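Aspartate aminotransferase (Leishmania major, PDB 4H51) is a homodimeric pyridoxal-phosphate enzyme that transfers the amino group of L-aspartate to 2-oxoglutarate. Local coordinates at the interface of chains A and B. Numbering follows the deposited sequence. Chains: chain A/B, Aspartate aminotransferase.

Contact 1: the interface of chains A and B. Residues chain A 17-18, 21; chain B 256, 281-282.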
# COMPACT_ATOMS: atom_id res chain seq x y z
N THR A 17 12.07 9.50 -25.64
CA THR A 17 11.66 9.31 -24.27
C THR A 17 12.68 10.00 -23.36
O THR A 17 12.32 10.54 -22.34
CB THR A 17 11.49 7.81 -23.87
OG1 THR A 17 12.67 7.06 -24.26
CG2 THR A 17 10.27 7.19 -24.53
N ALA A 18 13.97 9.95 -23.72
CA ALA A 18 15.01 10.56 -22.83
C ALA A 18 14.73 12.06 -22.69
O ALA A 18 14.85 12.63 -21.59
CB ALA A 18 16.43 10.26 -23.34
N TRP A 21 11.77 12.57 -20.28
CA TRP A 21 12.20 12.37 -18.90
C TRP A 21 13.07 13.50 -18.41
O TRP A 21 13.01 13.87 -17.25
CB TRP A 21 12.92 11.04 -18.73
CG TRP A 21 11.96 9.86 -18.69
CD1 TRP A 21 11.70 8.94 -19.71
CD2 TRP A 21 11.09 9.46 -17.59
NE1 TRP A 21 10.77 8.04 -19.31
CE2 TRP A 21 10.36 8.29 -18.05
CE3 TRP A 21 10.86 9.92 -16.31
CZ2 TRP A 21 9.45 7.63 -17.26
CZ3 TRP A 21 9.94 9.23 -15.50
CH2 TRP A 21 9.24 8.11 -15.98
N GLU B 256 14.27 3.23 -22.46
CA GLU B 256 14.08 3.61 -21.07
C GLU B 256 12.94 2.83 -20.42
O GLU B 256 11.83 3.36 -20.24
CB GLU B 256 13.86 5.12 -20.96
CG GLU B 256 15.18 5.85 -21.19
CD GLU B 256 15.03 7.35 -21.20
OE1 GLU B 256 13.94 7.84 -21.57
OE2 GLU B 256 15.99 8.03 -20.85
N LEU B 281 17.30 4.99 -17.01
CA LEU B 281 17.31 6.32 -17.57
C LEU B 281 18.63 6.66 -18.30
O LEU B 281 19.73 6.61 -17.74
CB LEU B 281 16.86 7.34 -16.50
CG LEU B 281 16.41 8.75 -16.93
CD1 LEU B 281 15.49 8.78 -18.15
CD2 LEU B 281 15.75 9.53 -15.80
N LYS B 282 18.45 6.96 -19.59
CA LYS B 282 19.46 7.51 -20.45
C LYS B 282 20.37 8.47 -19.67
O LYS B 282 21.58 8.22 -19.55
CB LYS B 282 18.79 8.24 -21.62
O HOH W 1 12.58 4.50 -24.61
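The indole of A:Trp21 and the carboxylate of B:Glu256 stand nearly perpendicular, with 84° between their planes. CD1 of B:Leu281 sits above the indole plane but beyond the ring, over the CB-CG bond, 3.5 Å from CB of A:Trp21. The carboxylate lies toward the same side, beside the CD1 corner; CD of B:Glu256 is 4.0 Å from CD1 of A:Trp21. OG1 of A:Thr17 stands between its backbone N and carbonyl carbon (chi1 49°), where it faces OE1 of B:Glu256. It donates to OE1 at 3.1 Å, from above the carboxylate plane (43° out of it). The N-H of A:Ala18 points away and adds no hydrogen bond. B:Lys282 N bonds to the anti lone pair of OE2 of B:Glu256 at 3.0 Å. This second-shell bond helps fix the rotation of the carboxylate. CB of A:Ala18 meets CB of B:Lys282, whose side chain is incompletely modelled, at 3.5 Å. A water links OG1 of A:Thr17 (2.6 Å) to the backbone N of B:Glu256 (3.0 Å). The carboxylate lies against the side of the first turn of helix 17-22. That helix belongs to the N-terminal arm of chain A, which reaches over to chain B. It rests on loops just before strand 258-262 and just after strand 274-280.

Contact 2: the interface of chains A and B. Residues chain A 271-273, 306; chain B 304-307.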
# COMPACT_ATOMS: atom_id res chain seq x y z
N SER A 271 6.50 -0.26 10.70
CA SER A 271 6.97 -0.83 9.39
C SER A 271 5.94 -1.75 8.75
O SER A 271 6.10 -2.10 7.60
CB SER A 271 8.28 -1.60 9.54
OG SER A 271 8.18 -2.70 10.44
N GLU A 272 4.92 -2.16 9.48
CA GLU A 272 4.02 -3.22 8.98
C GLU A 272 2.68 -2.65 8.44
O GLU A 272 1.92 -3.35 7.78
CB GLU A 272 3.82 -4.27 10.04
CG GLU A 272 5.06 -5.06 10.43
CD GLU A 272 5.92 -5.47 9.27
OE1 GLU A 272 5.42 -5.98 8.21
OE2 GLU A 272 7.13 -5.18 9.37
N ARG A 273 2.46 -1.36 8.66
CA ARG A 273 1.42 -0.60 7.97
C ARG A 273 0.01 -1.12 8.22
O ARG A 273 -0.71 -1.47 7.29
CB ARG A 273 1.65 -0.50 6.42
CG ARG A 273 3.06 -0.29 5.96
CD ARG A 273 3.87 0.88 6.57
NE ARG A 273 3.28 2.17 6.27
CZ ARG A 273 2.85 3.06 7.16
NH1 ARG A 273 2.97 2.86 8.47
NH2 ARG A 273 2.31 4.17 6.74
N PRO A 306 -1.40 -5.66 3.02
CA PRO A 306 -0.50 -6.64 3.60
C PRO A 306 -1.04 -7.27 4.88
O PRO A 306 -1.61 -6.55 5.72
CB PRO A 306 0.76 -5.82 3.92
CG PRO A 306 0.30 -4.44 4.03
CD PRO A 306 -0.85 -4.28 3.08
N CYS B 304 5.04 4.97 3.50
CA CYS B 304 6.14 4.03 3.27
C CYS B 304 5.62 2.60 3.26
O CYS B 304 4.52 2.33 3.81
CB CYS B 304 7.27 4.23 4.28
SG CYS B 304 6.85 3.95 6.01
N PRO B 305 6.38 1.70 2.61
CA PRO B 305 5.81 0.38 2.34
C PRO B 305 5.98 -0.63 3.48
O PRO B 305 6.85 -0.43 4.35
CB PRO B 305 6.59 -0.08 1.11
CG PRO B 305 7.95 0.49 1.35
CD PRO B 305 7.73 1.84 2.02
N PRO B 306 5.18 -1.72 3.46
CA PRO B 306 5.29 -2.77 4.47
C PRO B 306 6.62 -3.55 4.33
O PRO B 306 7.03 -3.89 3.23
CB PRO B 306 4.07 -3.67 4.22
CG PRO B 306 3.74 -3.45 2.77
CD PRO B 306 4.17 -2.03 2.43
N ALA B 307 7.22 -3.83 5.47
CA ALA B 307 8.59 -4.37 5.47
C ALA B 307 8.67 -5.88 5.41
O ALA B 307 9.63 -6.43 4.88
CB ALA B 307 9.38 -3.84 6.64
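The 3-10 turn 270-272 of chain A and A:Arg273 after it meet the loop 304-306 of chain B and the start of B helix 307-318. The backbone carbonyl O of A:Ser271 accepts a hydrogen bond from B:Ala307 N at 3.0 Å. This N-H lies at the first turn of the helix, so the bond caps it from the other subunit. The CB atoms of A:Ser271 and B:Ala307 pack 3.8 Å apart beside it. Hydroxyl OG of A:Ser271 turns to its own chain and donates to OE2 of A:Glu272 at 2.9 Å, from above the carboxylate plane. A:Arg273 is bent at chi2 (-52°) and chi3 (-62°). Its CG packs on CA of B:Pro306 at 3.7 Å, and the bends carry the guanidinium past that proline to B:Cys304. There NE of A:Arg273 donates to O of B:Cys304 at 2.8 Å. The oxygen lies 26° out of the guanidinium plane. SG of B:Cys304 sits above one face of the group, toward the rim. A:Pro306 and B:Pro306 meet at about a right angle, CG of each 3.8 Å from the other. These are the same residue of both subunits, so they touch at the two-fold axis. In this family the arginine at the A:Arg273 position binds the phosphate of the cofactor. The contact probably helps steady a cofactor-binding residue from across the dimer.

Contact 3: the interface of chains A and B. Residues chain A 63, 67-68, 71, 312; chain B 75, 79, 81.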
# COMPACT_ATOMS: atom_id res chain seq x y z
N PRO A 63 10.70 -2.89 19.69
CA PRO A 63 9.61 -3.85 19.41
C PRO A 63 8.94 -4.25 20.68
O PRO A 63 9.62 -4.66 21.64
CB PRO A 63 10.33 -5.07 18.80
CG PRO A 63 11.79 -4.77 18.86
CD PRO A 63 12.04 -3.46 19.52
N VAL A 67 4.31 -7.87 20.93
CA VAL A 67 4.50 -8.14 19.49
C VAL A 67 5.48 -9.28 19.24
O VAL A 67 5.25 -10.11 18.38
CB VAL A 67 4.93 -6.89 18.72
CG1 VAL A 67 5.40 -7.23 17.30
CG2 VAL A 67 3.77 -5.88 18.70
N ARG A 68 6.58 -9.29 19.98
CA ARG A 68 7.49 -10.46 19.99
C ARG A 68 6.78 -11.76 20.25
O ARG A 68 6.98 -12.73 19.55
CB ARG A 68 8.60 -10.27 21.01
CG ARG A 68 9.61 -9.27 20.55
CD ARG A 68 10.46 -9.93 19.49
NE ARG A 68 11.60 -9.10 19.12
CZ ARG A 68 11.77 -8.47 17.96
NH1 ARG A 68 10.88 -8.51 16.97
NH2 ARG A 68 12.88 -7.76 17.80
N GLU A 71 4.59 -12.68 17.21
CA GLU A 71 5.33 -13.18 16.05
C GLU A 71 5.55 -14.71 16.15
O GLU A 71 5.37 -15.43 15.17
CB GLU A 71 6.68 -12.44 15.87
CG GLU A 71 6.60 -11.02 15.33
CD GLU A 71 6.73 -10.91 13.80
OE1 GLU A 71 6.55 -11.93 13.11
OE2 GLU A 71 7.02 -9.79 13.29
N LEU A 312 -0.67 -9.78 13.32
CA LEU A 312 -0.04 -9.48 14.59
C LEU A 312 -1.03 -8.71 15.47
O LEU A 312 -1.23 -9.04 16.65
CB LEU A 312 1.22 -8.65 14.39
CG LEU A 312 2.52 -9.33 13.86
CD1 LEU A 312 3.57 -8.24 13.62
CD2 LEU A 312 3.05 -10.35 14.82
N LEU B 75 12.97 -13.99 12.31
CA LEU B 75 12.59 -13.98 13.71
C LEU B 75 13.85 -14.04 14.59
O LEU B 75 13.98 -13.29 15.57
CB LEU B 75 11.65 -15.15 13.98
CG LEU B 75 10.83 -15.05 15.25
CD1 LEU B 75 10.35 -13.64 15.39
CD2 LEU B 75 9.63 -16.00 15.22
N LEU B 79 14.54 -8.19 14.89
CA LEU B 79 14.52 -6.87 14.23
C LEU B 79 13.52 -5.92 14.84
O LEU B 79 12.59 -6.34 15.52
CB LEU B 79 14.17 -7.03 12.76
CG LEU B 79 15.13 -7.90 11.97
CD1 LEU B 79 14.44 -8.44 10.73
CD2 LEU B 79 16.41 -7.11 11.65
N TYR B 81 10.73 -2.56 14.21
CA TYR B 81 9.60 -2.25 13.30
C TYR B 81 9.58 -0.76 12.96
O TYR B 81 8.52 -0.19 12.69
CB TYR B 81 8.27 -2.60 14.00
CG TYR B 81 8.13 -4.05 14.24
CD1 TYR B 81 7.63 -4.88 13.27
CD2 TYR B 81 8.50 -4.61 15.44
CE1 TYR B 81 7.50 -6.24 13.47
CE2 TYR B 81 8.39 -5.98 15.65
CZ TYR B 81 7.86 -6.77 14.67
OH TYR B 81 7.76 -8.12 14.86
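B:Tyr81 pushes its phenol toward A:Glu71, and OH of B:Tyr81 donates to OE2 of A:Glu71. The modelled distance is very short, 2.4 Å, and its exact value should not be pressed. The anti lone pair of OE2 is used, and the carboxylate lies nearly coplanar with the ring (25°). A:Arg68 grips the backbone of the same B loop. Its NH2 donates to O of B:Leu79 at 2.7 Å, within the guanidinium plane but above the plane of the carbonyl. NH1 of A:Arg68 adds a weak bond to that oxygen. CG1 of A:Val67 lies above the ring plane near the CE2-CZ rim, 3.6 Å from CZ of B:Tyr81. A:Pro63 does two jobs. Its CB touches the ring edge, 3.8 Å from CE2 of B:Tyr81, and also covers the centre of the A:Arg68 guanidinium at 3.7 Å. It backs one face of the guanidinium, whose edge is turned to the B loop. A:Glu71 is bent at chi2 (-92°), which brings its carboxylate round to the phenol. Its CB meets CD1 of B:Leu75 at 3.9 Å. Helix 65-76 of chain A, with the loop before it, thus packs on helix 65-76 of chain B and the loop that follows it.

Contact 4: the interface of chains A and B. Residues chain A 268-272; chain B 81-83.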
# COMPACT_ATOMS: atom_id res chain seq x y z
N GLY A 268 3.47 -0.09 18.03
CA GLY A 268 4.79 -0.08 17.43
C GLY A 268 4.98 -0.86 16.15
O GLY A 268 6.08 -1.41 15.89
N LEU A 269 3.92 -0.91 15.34
CA LEU A 269 3.98 -1.61 14.04
C LEU A 269 4.24 -0.66 12.88
O LEU A 269 3.74 -0.86 11.76
CB LEU A 269 2.67 -2.37 13.84
CG LEU A 269 2.39 -3.51 14.83
CD1 LEU A 269 1.06 -4.21 14.56
CD2 LEU A 269 3.51 -4.54 14.92
N TYR A 270 5.00 0.38 13.11
CA TYR A 270 5.32 1.36 12.07
C TYR A 270 5.60 0.71 10.73
O TYR A 270 4.98 1.09 9.77
CB TYR A 270 6.55 2.21 12.42
CG TYR A 270 6.57 2.71 13.84
CD1 TYR A 270 7.10 1.96 14.84
CD2 TYR A 270 6.07 3.98 14.16
CE1 TYR A 270 7.11 2.43 16.15
CE2 TYR A 270 6.09 4.43 15.45
CZ TYR A 270 6.62 3.66 16.44
OH TYR A 270 6.57 4.12 17.74
N SER A 271 6.50 -0.26 10.70
CA SER A 271 6.97 -0.83 9.39
C SER A 271 5.94 -1.75 8.75
O SER A 271 6.10 -2.10 7.60
CB SER A 271 8.28 -1.60 9.54
OG SER A 271 8.18 -2.70 10.44
N GLU A 272 4.92 -2.16 9.48
CA GLU A 272 4.02 -3.22 8.98
C GLU A 272 2.68 -2.65 8.44
O GLU A 272 1.92 -3.35 7.78
CB GLU A 272 3.82 -4.27 10.04
CG GLU A 272 5.06 -5.06 10.43
CD GLU A 272 5.92 -5.47 9.27
OE1 GLU A 272 5.42 -5.98 8.21
OE2 GLU A 272 7.13 -5.18 9.37
N TYR B 81 10.73 -2.56 14.21
CA TYR B 81 9.60 -2.25 13.30
C TYR B 81 9.58 -0.76 12.96
O TYR B 81 8.52 -0.19 12.69
CB TYR B 81 8.27 -2.60 14.00
CG TYR B 81 8.13 -4.05 14.24
CD1 TYR B 81 7.63 -4.88 13.27
CD2 TYR B 81 8.50 -4.61 15.44
CE1 TYR B 81 7.50 -6.24 13.47
CE2 TYR B 81 8.39 -5.98 15.65
CZ TYR B 81 7.86 -6.77 14.67
OH TYR B 81 7.76 -8.12 14.86
N GLU B 82 10.74 -0.11 13.03
CA GLU B 82 10.81 1.30 12.69
C GLU B 82 10.49 1.50 11.23
O GLU B 82 10.71 0.61 10.40
CB GLU B 82 12.19 1.87 12.96
CG GLU B 82 12.64 1.61 14.39
CD GLU B 82 11.62 2.05 15.35
OE1 GLU B 82 11.29 3.21 15.22
OE2 GLU B 82 11.19 1.25 16.25
N TYR B 83 9.94 2.66 10.92
CA TYR B 83 9.55 2.96 9.53
C TYR B 83 10.69 2.63 8.57
O TYR B 83 11.86 2.97 8.82
CB TYR B 83 9.21 4.43 9.34
CG TYR B 83 7.89 4.90 9.92
CD1 TYR B 83 6.68 4.39 9.44
CD2 TYR B 83 7.85 5.88 10.89
CE1 TYR B 83 5.47 4.84 9.95
CE2 TYR B 83 6.66 6.35 11.41
CZ TYR B 83 5.46 5.83 10.94
OH TYR B 83 4.27 6.32 11.45
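Backbone bonding joins A:Ser271 to B:Tyr81: N of A:Ser271 donates to O of B:Tyr81 at 2.8 Å. The donor sits 37° above the carbonyl plane, so it is not on a lone pair. Aromatic contact comes from A:Tyr270 and B:Tyr83, whose rings meet edge to face. Their planes are 68° apart and their centroids 5.2 Å. A:Tyr270 brings its CD2 edge to B:Tyr83, 3.7 Å from CE2. CB of A:Tyr270 lies over the centre of the B:Tyr83 ring, 3.7 Å from its centroid, a CH-pi contact. The B:Tyr83 hydroxyl in turn lies at the edge of the A:Tyr270 ring, in its plane. With CG anti to the carbonyl carbon, CB of A:Tyr270 stays over the B:Tyr83 face, and the ring rises away from it, CD2 leaning toward the CE2-CZ rim. Apolar packing is supplied by A:Glu272: its CG rests 3.8 Å from CD1 of B:Tyr81, with its carboxylate nearly upright to that ring (83°). The A segment follows A:Lys265, the lysine that carries pyridoxal phosphate as a Schiff base. In this family the tyrosine at the B:Tyr83 position reaches the cofactor phosphate of the other subunit. The contact thus probably helps build the active site from both chains.

Contacts 2, 3 and 4 form one continuous patch. By the centres of their C-alpha atoms, contacts 2 and 4 are about 7 Å apart, contacts 3 and 4 about 9 Å, and contacts 2 and 3 about 13 Å. A:Ser271 and A:Glu272 belong to both contact 2 and contact 4, and B:Tyr81 to both contact 3 and contact 4. Contact 1 stands about 30 Å from contact 2 and 41 Å from contact 3. The subunits are therefore held both near the cofactor-binding segment and by a remote N-terminal arm. Two-fold symmetry repeats each contact, in keeping with active sites built from both subunits, as is usual in this family.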